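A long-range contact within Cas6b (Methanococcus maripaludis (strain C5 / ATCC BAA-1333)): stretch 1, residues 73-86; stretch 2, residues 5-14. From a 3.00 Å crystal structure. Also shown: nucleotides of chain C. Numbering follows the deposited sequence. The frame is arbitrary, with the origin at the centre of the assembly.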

ATOM      1  N   PHE B  73      27.536  -9.023 -14.572  1.00 96.60           N
ATOM      2  CA  PHE B  73      26.508  -9.105 -15.616  1.00 93.89           C
ATOM      3  C   PHE B  73      26.687  -7.976 -16.605  1.00 95.51           C
ATOM      4  O   PHE B  73      26.575  -8.156 -17.822  1.00 99.00           O
ATOM      5  CB  PHE B  73      25.103  -9.025 -15.036  1.00 96.98           C
ATOM      6  CG  PHE B  73      24.074  -8.489 -16.008  1.00 90.60           C
ATOM      7  CD1 PHE B  73      23.654  -7.171 -15.941  1.00 91.62           C
ATOM      8  CD2 PHE B  73      23.492  -9.311 -16.953  1.00 93.16           C
ATOM      9  CE1 PHE B  73      22.703  -6.683 -16.816  1.00 87.83           C
ATOM     10  CE2 PHE B  73      22.535  -8.821 -17.833  1.00 91.86           C
ATOM     11  CZ  PHE B  73      22.144  -7.510 -17.760  1.00 86.21           C
ATOM     12  N   LEU B  74      26.939  -6.798 -16.049  1.00 99.77           N
ATOM     13  CA  LEU B  74      27.068  -5.557 -16.814  1.00 98.71           C
ATOM     14  C   LEU B  74      28.169  -5.734 -17.863  1.00 93.42           C
ATOM     15  O   LEU B  74      28.025  -5.266 -18.986  1.00 92.91           O
ATOM     16  CB  LEU B  74      27.333  -4.366 -15.881  1.00 91.97           C
ATOM     17  CG  LEU B  74      26.593  -3.072 -16.213  1.00 81.28           C
ATOM     18  CD1 LEU B  74      25.086  -3.315 -16.309  1.00 73.74           C
ATOM     19  CD2 LEU B  74      26.884  -2.046 -15.145  1.00 86.62           C
ATOM     20  N   GLU B  75      29.290  -6.340 -17.461  1.00 95.28           N
ATOM     21  CA  GLU B  75      30.374  -6.668 -18.382  1.00 97.89           C
ATOM     22  C   GLU B  75      30.071  -7.912 -19.231  1.00 97.55           C
ATOM     23  O   GLU B  75      30.225  -7.874 -20.456  1.00 93.22           O
ATOM     24  CB  GLU B  75      31.684  -6.916 -17.612  1.00 98.01           C
ATOM     25  CG  GLU B  75      31.934  -6.066 -16.369  1.00 97.72           C
ATOM     26  CD  GLU B  75      33.260  -6.423 -15.709  1.00105.87           C
ATOM     27  OE1 GLU B  75      33.839  -7.461 -16.109  1.00112.99           O
ATOM     28  OE2 GLU B  75      33.735  -5.674 -14.819  1.00101.51           O
ATOM     29  N   SER B  76      29.558  -8.969 -18.591  1.00 98.79           N
ATOM     30  CA  SER B  76      29.368 -10.272 -19.255  1.00100.84           C
ATOM     31  C   SER B  76      28.514 -10.085 -20.487  1.00 99.33           C
ATOM     32  O   SER B  76      28.895 -10.519 -21.586  1.00100.94           O
ATOM     33  CB  SER B  76      28.741 -11.324 -18.329  1.00 99.58           C
ATOM     34  OG  SER B  76      27.330 -11.179 -18.235  1.00101.42           O
ATOM     35  N   LYS B  77      27.370  -9.439 -20.331  1.00 88.32           N
ATOM     36  CA  LYS B  77      26.673  -9.089 -21.529  1.00 97.63           C
ATOM     37  C   LYS B  77      27.180  -7.669 -21.708  1.00 98.32           C
ATOM     38  O   LYS B  77      27.124  -6.880 -20.787  1.00106.34           O
ATOM     39  CB  LYS B  77      25.162  -9.175 -21.406  1.00 94.88           C
ATOM     40  CG  LYS B  77      24.448  -8.692 -22.669  1.00104.49           C
ATOM     41  CD  LYS B  77      25.247  -8.887 -23.970  1.00110.79           C
ATOM     42  CE  LYS B  77      24.364  -9.059 -25.209  1.00114.75           C
ATOM     43  NZ  LYS B  77      23.667 -10.386 -25.276  1.00108.94           N
ATOM     44  N   ARG B  78      27.689  -7.366 -22.893  1.00 97.38           N
ATOM     45  CA  ARG B  78      28.335  -6.101 -23.191  1.00 94.40           C
ATOM     46  C   ARG B  78      27.307  -5.024 -23.412  1.00 96.84           C
ATOM     47  O   ARG B  78      26.890  -4.772 -24.538  1.00101.49           O
ATOM     48  CB  ARG B  78      29.265  -6.259 -24.398  1.00100.63           C
ATOM     49  CG  ARG B  78      29.552  -7.725 -24.701  1.00 98.77           C
ATOM     50  CD  ARG B  78      30.541  -7.965 -25.828  1.00102.29           C
ATOM     51  NE  ARG B  78      31.143  -9.293 -25.666  1.00119.02           N
ATOM     52  CZ  ARG B  78      32.319  -9.671 -26.166  1.00114.54           C
ATOM     53  NH1 ARG B  78      33.042  -8.819 -26.880  1.00114.08           N
ATOM     54  NH2 ARG B  78      32.764 -10.910 -25.966  1.00105.28           N
ATOM     55  N   ILE B  79      26.794  -4.512 -22.301  1.00 98.25           N
ATOM     56  CA  ILE B  79      25.836  -3.398 -22.263  1.00101.14           C
ATOM     57  C   ILE B  79      26.468  -2.026 -22.645  1.00100.53           C
ATOM     58  O   ILE B  79      25.796  -1.140 -23.197  1.00 92.15           O
ATOM     59  CB  ILE B  79      25.169  -3.346 -20.890  1.00 92.69           C
ATOM     60  CG1 ILE B  79      24.438  -4.664 -20.677  1.00 92.17           C
ATOM     61  CG2 ILE B  79      24.176  -2.190 -20.803  1.00 92.60           C
ATOM     62  CD1 ILE B  79      24.155  -4.958 -19.259  1.00 96.94           C
ATOM     63  N   PHE B  80      27.741  -1.814 -22.320  1.00 93.02           N
ATOM     64  CA  PHE B  80      28.304  -0.500 -22.583  1.00 84.61           C
ATOM     65  C   PHE B  80      28.576  -0.326 -24.083  1.00 89.05           C
ATOM     66  O   PHE B  80      28.623   0.804 -24.575  1.00 84.16           O
ATOM     67  CB  PHE B  80      29.551  -0.237 -21.749  1.00 83.69           C
ATOM     68  CG  PHE B  80      30.398  -1.431 -21.504  1.00 86.79           C
ATOM     69  CD1 PHE B  80      31.473  -1.712 -22.319  1.00 92.85           C
ATOM     70  CD2 PHE B  80      30.166  -2.236 -20.404  1.00 89.42           C
ATOM     71  CE1 PHE B  80      32.275  -2.809 -22.069  1.00 98.33           C
ATOM     72  CE2 PHE B  80      30.957  -3.327 -20.151  1.00 93.25           C
ATOM     73  CZ  PHE B  80      32.015  -3.615 -20.982  1.00 98.40           C
ATOM     74  N   PHE B  81      28.792  -1.423 -24.808  1.00 94.65           N
ATOM     75  CA  PHE B  81      28.719  -1.332 -26.262  1.00 84.66           C
ATOM     76  C   PHE B  81      27.333  -1.751 -26.674  1.00 83.83           C
ATOM     77  O   PHE B  81      27.169  -2.836 -27.200  1.00 97.01           O
ATOM     78  CB  PHE B  81      29.710  -2.275 -26.944  1.00 83.42           C
ATOM     79  CG  PHE B  81      31.083  -2.239 -26.373  1.00 86.01           C
ATOM     80  CD1 PHE B  81      31.674  -3.396 -25.895  1.00 85.81           C
ATOM     81  CD2 PHE B  81      31.789  -1.050 -26.309  1.00 88.69           C
ATOM     82  CE1 PHE B  81      32.950  -3.374 -25.366  1.00 88.08           C
ATOM     83  CE2 PHE B  81      33.067  -1.017 -25.780  1.00 90.16           C
ATOM     84  CZ  PHE B  81      33.651  -2.187 -25.309  1.00 89.70           C
ATOM     85  N   GLU B  82      26.335  -0.901 -26.521  1.00 83.74           N
ATOM     86  CA  GLU B  82      24.993  -1.380 -26.795  1.00 86.44           C
ATOM     87  C   GLU B  82      24.395  -0.736 -28.007  1.00 97.36           C
ATOM     88  O   GLU B  82      24.591   0.450 -28.249  1.00102.79           O
ATOM     89  CB  GLU B  82      24.089  -1.080 -25.597  1.00 94.56           C
ATOM     90  CG  GLU B  82      22.564  -1.234 -25.783  1.00 99.57           C
ATOM     91  CD  GLU B  82      22.025  -2.654 -25.677  1.00104.42           C
ATOM     92  OE1 GLU B  82      22.790  -3.573 -25.299  1.00110.28           O
ATOM     93  OE2 GLU B  82      20.813  -2.834 -25.941  1.00100.53           O
ATOM     94  N   LYS B  83      23.708  -1.524 -28.809  1.00102.49           N
ATOM     95  CA  LYS B  83      23.035  -0.959 -29.963  1.00104.36           C
ATOM     96  C   LYS B  83      21.753  -0.271 -29.508  1.00106.13           C
ATOM     97  O   LYS B  83      21.268  -0.551 -28.411  1.00111.20           O
ATOM     98  CB  LYS B  83      22.759  -2.007 -31.046  1.00107.50           C
ATOM     99  CG  LYS B  83      24.027  -2.666 -31.548  1.00106.88           C
ATOM    100  CD  LYS B  83      25.103  -1.592 -31.717  1.00101.89           C
ATOM    101  CE  LYS B  83      26.332  -2.098 -32.462  1.00113.37           C
ATOM    102  NZ  LYS B  83      27.432  -1.081 -32.512  1.00103.08           N
ATOM    103  N   GLU B  84      21.224   0.610 -30.352  1.00100.46           N
ATOM    104  CA  GLU B  84      20.028   1.427 -30.090  1.00105.17           C
ATOM    105  C   GLU B  84      19.099   1.206 -28.890  1.00107.12           C
ATOM    106  O   GLU B  84      18.716   0.084 -28.600  1.00112.64           O
ATOM    107  CB  GLU B  84      19.145   1.182 -31.332  1.00110.92           C
ATOM    108  CG  GLU B  84      17.798   1.890 -31.516  1.00117.85           C
ATOM    109  CD  GLU B  84      16.817   0.935 -32.253  1.00131.69           C
ATOM    110  OE1 GLU B  84      17.265  -0.164 -32.672  1.00127.49           O
ATOM    111  OE2 GLU B  84      15.624   1.273 -32.451  1.00135.07           O
ATOM    112  N   LEU B  85      18.746   2.268 -28.180  1.00101.36           N
ATOM    113  CA  LEU B  85      17.894   2.097 -27.016  1.00 97.23           C
ATOM    114  C   LEU B  85      16.498   2.624 -27.449  1.00102.85           C
ATOM    115  O   LEU B  85      16.440   3.581 -28.223  1.00105.67           O
ATOM    116  CB  LEU B  85      18.476   2.787 -25.782  1.00103.01           C
ATOM    117  CG  LEU B  85      17.734   3.516 -24.666  1.00100.59           C
ATOM    118  CD1 LEU B  85      18.760   3.774 -23.593  1.00 96.57           C
ATOM    119  CD2 LEU B  85      17.085   4.818 -25.112  1.00100.64           C
ATOM    120  N   ILE B  86      15.382   2.079 -26.965  1.00107.04           N
ATOM    121  CA  ILE B  86      14.086   2.578 -27.461  1.00108.96           C
ATOM    122  C   ILE B  86      13.094   2.850 -26.331  1.00110.78           C
ATOM    123  O   ILE B  86      12.950   2.066 -25.392  1.00112.35           O
ATOM    124  CB  ILE B  86      13.413   1.630 -28.503  1.00113.51           C
ATOM    125  CG1 ILE B  86      12.847   0.372 -27.862  1.00113.34           C
ATOM    126  CG2 ILE B  86      14.363   1.269 -29.632  1.00118.38           C
ATOM    127  CD1 ILE B  86      11.895  -0.375 -28.773  1.00120.63           C
TER
ATOM    128  P     U C  25       6.950  -3.268 -19.536  1.00129.96           P
ATOM    129  OP1   U C  25       5.999  -4.276 -20.082  1.00130.88           O
ATOM    130  OP2   U C  25       8.413  -3.417 -19.788  1.00125.28           O
ATOM    131  O5'   U C  25       6.476  -1.868 -20.123  1.00139.30           O
ATOM    132  C5'   U C  25       6.556  -0.683 -19.340  1.00124.73           C
ATOM    133  C4'   U C  25       6.672   0.535 -20.217  1.00117.57           C
ATOM    134  O4'   U C  25       8.075   0.794 -20.517  1.00115.63           O
ATOM    135  C3'   U C  25       5.986   0.427 -21.582  1.00119.60           C
ATOM    136  O3'   U C  25       4.623   0.816 -21.538  1.00114.74           O
ATOM    137  C2'   U C  25       6.841   1.318 -22.481  1.00120.60           C
ATOM    138  O2'   U C  25       6.486   2.690 -22.341  1.00125.83           O
ATOM    139  C1'   U C  25       8.233   1.100 -21.889  1.00118.13           C
ATOM    140  N1    U C  25       9.025   0.052 -22.587  1.00118.23           N
ATOM    141  C2    U C  25       9.792   0.514 -23.643  1.00115.84           C
ATOM    142  O2    U C  25       9.806   1.693 -23.956  1.00115.78           O
ATOM    143  N3    U C  25      10.539  -0.432 -24.308  1.00112.23           N
ATOM    144  C4    U C  25      10.597  -1.779 -24.025  1.00109.31           C
ATOM    145  O4    U C  25      11.324  -2.504 -24.709  1.00104.11           O
ATOM    146  C5    U C  25       9.778  -2.188 -22.916  1.00111.44           C
ATOM    147  C6    U C  25       9.041  -1.286 -22.249  1.00116.98           C
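Stretch 2, residues 5-14: YMHISYPNIL

Packing of residues 5-14 of Cas6b on residues 73-86 of the same chain, a contact in which touching residues are at least 66 apart in sequence, and which buries 472 Å², both sides summed. Stretch 1 enters as the end of a helix (Phe-73 to Ser-76), leaves helical geometry at Lys-77, runs through a loop and becomes a strand at Leu-85. Stretch 2 is extended from Tyr-5 to Ser-9, the end of a strand that begins earlier in the chain, and then makes a type I turn from Tyr-10 to Ile-13, closed by a weak hydrogen bond from Ile-13 N to Tyr-10 O (3.4 Å). The two segments progress in the same general direction: Met-6 lies nearest Leu-74, Ile-8 nearest Phe-80 and Ile-13 nearest Leu-85, with CA-CA distances of 8.3, 6.7 and 8.9 Å. No backbone-to-backbone hydrogen bond joins them; apart from the carbonyl of Ile-79, the closest contacts are between side chains. The alternation of the strand sets the pattern: Met-6 and Ile-8 direct their CA-to-CB bonds toward stretch 1, whereas that of His-7, between them, points away.

The apolar contacts begin with Met-6, whose extended side chain (chi1 and chi2 both t) brings its terminal methyl to the helix end and the loop, with CE 3.5 Å from Leu-74 CD2 and 4.2 Å from Phe-80 CE2; CE also comes within 4.1 Å of the Glu-75 methylene carbon CG. Ile-8 continues this patch through CD1, which lies 3.6 Å from Leu-74 CG, 4.1 Å from Phe-80 CD2 and 4.4 Å from Ile-79 CG2. This methyl meets the Phe-80 ring at its edge, near the ring plane. Leu-74 and Phe-80 thus each touch both strand residues, tying helix and loop to the same pair of side chains. Farther along, Leu-85 packs against both ends of the turn: its CD1 is 3.8 Å from Tyr-10 CD2, at the edge of the tyrosine ring, and its CD2 is 4.2 Å from Ile-13 CD1.

The one hydrogen bond across the stretches runs from Tyr-10 OH to the backbone carbonyl Ile-79 O, at 2.9 Å. The acceptor lies near the plane of the tyrosine ring, and the bond satisfies a loop carbonyl while letting the buried phenol keep a polar partner. Around the hydroxyl, Ile-79 CG2 and Glu-82 CB each approach Tyr-10 OH to 3.7 Å. The CA-to-CB bond of Glu-82 points toward stretch 2, but the end of its side chain leads away, and its carboxylate is hydrogen-bonded elsewhere in the structure.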

ATOM      1  N   TYR B   5      31.753  -0.879  -7.825  1.00 92.95           N
ATOM      2  CA  TYR B   5      30.649  -0.334  -8.609  1.00 89.02           C
ATOM      3  C   TYR B   5      31.017   0.012 -10.029  1.00 87.67           C
ATOM      4  O   TYR B   5      32.198   0.119 -10.363  1.00 87.13           O
ATOM      5  CB  TYR B   5      30.079   0.934  -7.923  1.00 95.82           C
ATOM      6  CG  TYR B   5      30.967   2.203  -7.922  1.00101.57           C
ATOM      7  CD1 TYR B   5      31.096   3.013  -9.059  1.00 99.52           C
ATOM      8  CD2 TYR B   5      31.619   2.622  -6.756  1.00102.60           C
ATOM      9  CE1 TYR B   5      31.887   4.177  -9.044  1.00101.74           C
ATOM     10  CE2 TYR B   5      32.410   3.782  -6.732  1.00105.35           C
ATOM     11  CZ  TYR B   5      32.538   4.556  -7.872  1.00108.38           C
ATOM     12  OH  TYR B   5      33.322   5.698  -7.833  1.00108.57           O
ATOM     13  N   MET B   6      29.985   0.183 -10.859  1.00 86.73           N
ATOM     14  CA  MET B   6      30.165   0.654 -12.231  1.00 89.49           C
ATOM     15  C   MET B   6      28.914   1.420 -12.714  1.00 89.50           C
ATOM     16  O   MET B   6      27.816   0.842 -12.788  1.00 80.70           O
ATOM     17  CB  MET B   6      30.485  -0.521 -13.164  1.00 94.44           C
ATOM     18  CG  MET B   6      30.793  -0.109 -14.609  1.00 97.83           C
ATOM     19  SD  MET B   6      31.605  -1.396 -15.608  1.00100.07           S
ATOM     20  CE  MET B   6      30.188  -2.335 -16.164  1.00 84.71           C
ATOM     21  N   HIS B   7      29.104   2.705 -13.062  1.00 93.34           N
ATOM     22  CA  HIS B   7      28.077   3.539 -13.709  1.00 86.74           C
ATOM     23  C   HIS B   7      28.204   3.456 -15.215  1.00 79.80           C
ATOM     24  O   HIS B   7      29.315   3.489 -15.747  1.00 80.86           O
ATOM     25  CB  HIS B   7      28.171   5.027 -13.328  1.00 84.36           C
ATOM     26  CG  HIS B   7      28.485   5.297 -11.889  1.00 90.20           C
ATOM     27  ND1 HIS B   7      28.414   4.338 -10.904  1.00 86.39           N
ATOM     28  CD2 HIS B   7      28.877   6.441 -11.276  1.00 95.86           C
ATOM     29  CE1 HIS B   7      28.738   4.882  -9.742  1.00 91.52           C
ATOM     30  NE2 HIS B   7      29.032   6.153  -9.942  1.00 91.45           N
ATOM     31  N   ILE B   8      27.065   3.401 -15.897  1.00 75.09           N
ATOM     32  CA  ILE B   8      27.026   3.501 -17.355  1.00 81.07           C
ATOM     33  C   ILE B   8      26.100   4.607 -17.825  1.00 80.20           C
ATOM     34  O   ILE B   8      24.914   4.596 -17.515  1.00 86.01           O
ATOM     35  CB  ILE B   8      26.569   2.172 -17.976  1.00 81.73           C
ATOM     36  CG1 ILE B   8      27.731   1.182 -18.014  1.00 80.80           C
ATOM     37  CG2 ILE B   8      26.020   2.388 -19.367  1.00 83.00           C
ATOM     38  CD1 ILE B   8      27.296  -0.225 -18.320  1.00 85.43           C
ATOM     39  N   SER B   9      26.617   5.546 -18.604  1.00 75.32           N
ATOM     40  CA  SER B   9      25.802   6.685 -18.977  1.00 78.56           C
ATOM     41  C   SER B   9      25.815   6.905 -20.484  1.00 81.69           C
ATOM     42  O   SER B   9      26.855   6.739 -21.116  1.00 86.16           O
ATOM     43  CB  SER B   9      26.303   7.937 -18.250  1.00 84.32           C
ATOM     44  OG  SER B   9      25.277   8.918 -18.118  1.00 92.89           O
ATOM     45  N   TYR B  10      24.674   7.291 -21.058  1.00 80.10           N
ATOM     46  CA  TYR B  10      24.591   7.560 -22.495  1.00 83.54           C
ATOM     47  C   TYR B  10      24.254   9.037 -22.669  1.00 83.60           C
ATOM     48  O   TYR B  10      23.079   9.373 -22.769  1.00 88.20           O
ATOM     49  CB  TYR B  10      23.518   6.699 -23.201  1.00 83.83           C
ATOM     50  CG  TYR B  10      23.634   5.194 -23.043  1.00 84.44           C
ATOM     51  CD1 TYR B  10      24.867   4.575 -22.954  1.00 83.33           C
ATOM     52  CD2 TYR B  10      22.498   4.387 -23.008  1.00 89.89           C
ATOM     53  CE1 TYR B  10      24.971   3.194 -22.810  1.00 83.68           C
ATOM     54  CE2 TYR B  10      22.591   3.001 -22.860  1.00 83.02           C
ATOM     55  CZ  TYR B  10      23.833   2.413 -22.766  1.00 83.72           C
ATOM     56  OH  TYR B  10      23.958   1.044 -22.627  1.00 84.22           O
ATOM     57  N   PRO B  11      25.275   9.920 -22.739  1.00 79.13           N
ATOM     58  CA  PRO B  11      25.027  11.364 -22.652  1.00 79.68           C
ATOM     59  C   PRO B  11      24.258  11.962 -23.818  1.00 80.70           C
ATOM     60  O   PRO B  11      23.588  12.951 -23.599  1.00 85.39           O
ATOM     61  CB  PRO B  11      26.434  11.965 -22.591  1.00 71.54           C
ATOM     62  CG  PRO B  11      27.319  10.860 -22.217  1.00 73.16           C
ATOM     63  CD  PRO B  11      26.712   9.635 -22.821  1.00 80.36           C
ATOM     64  N   ASN B  12      24.310  11.380 -25.004  1.00 84.48           N
ATOM     65  CA  ASN B  12      23.719  12.021 -26.183  1.00 87.85           C
ATOM     66  C   ASN B  12      22.208  11.805 -26.263  1.00 86.69           C
ATOM     67  O   ASN B  12      21.493  12.500 -26.979  1.00 80.47           O
ATOM     68  CB  ASN B  12      24.394  11.507 -27.467  1.00 92.97           C
ATOM     69  CG  ASN B  12      24.099  10.016 -27.747  1.00 97.41           C
ATOM     70  OD1 ASN B  12      24.791   9.121 -27.241  1.00 93.43           O
ATOM     71  ND2 ASN B  12      23.086   9.755 -28.574  1.00 94.84           N
ATOM     72  N   ILE B  13      21.726  10.824 -25.519  1.00 88.79           N
ATOM     73  CA  ILE B  13      20.300  10.569 -25.449  1.00 92.29           C
ATOM     74  C   ILE B  13      19.636  11.346 -24.317  1.00 95.35           C
ATOM     75  O   ILE B  13      19.998  11.158 -23.163  1.00 98.10           O
ATOM     76  CB  ILE B  13      20.051   9.072 -25.234  1.00 83.99           C
ATOM     77  CG1 ILE B  13      20.937   8.256 -26.170  1.00 89.78           C
ATOM     78  CG2 ILE B  13      18.588   8.744 -25.419  1.00 89.98           C
ATOM     79  CD1 ILE B  13      20.604   6.777 -26.182  1.00101.95           C
ATOM     80  N   LEU B  14      18.732  12.276 -24.595  1.00 91.76           N
ATOM     81  CA  LEU B  14      17.998  12.805 -23.445  1.00 95.93           C
ATOM     82  C   LEU B  14      16.484  12.508 -23.414  1.00102.25           C
ATOM     83  O   LEU B  14      15.785  12.651 -24.424  1.00100.77           O
ATOM     84  CB  LEU B  14      18.280  14.297 -23.323  1.00 97.99           C
ATOM     85  CG  LEU B  14      18.062  15.215 -24.505  1.00 92.66           C
ATOM     86  CD1 LEU B  14      16.637  15.744 -24.555  1.00 99.99           C
ATOM     87  CD2 LEU B  14      19.087  16.322 -24.398  1.00 86.57           C
TER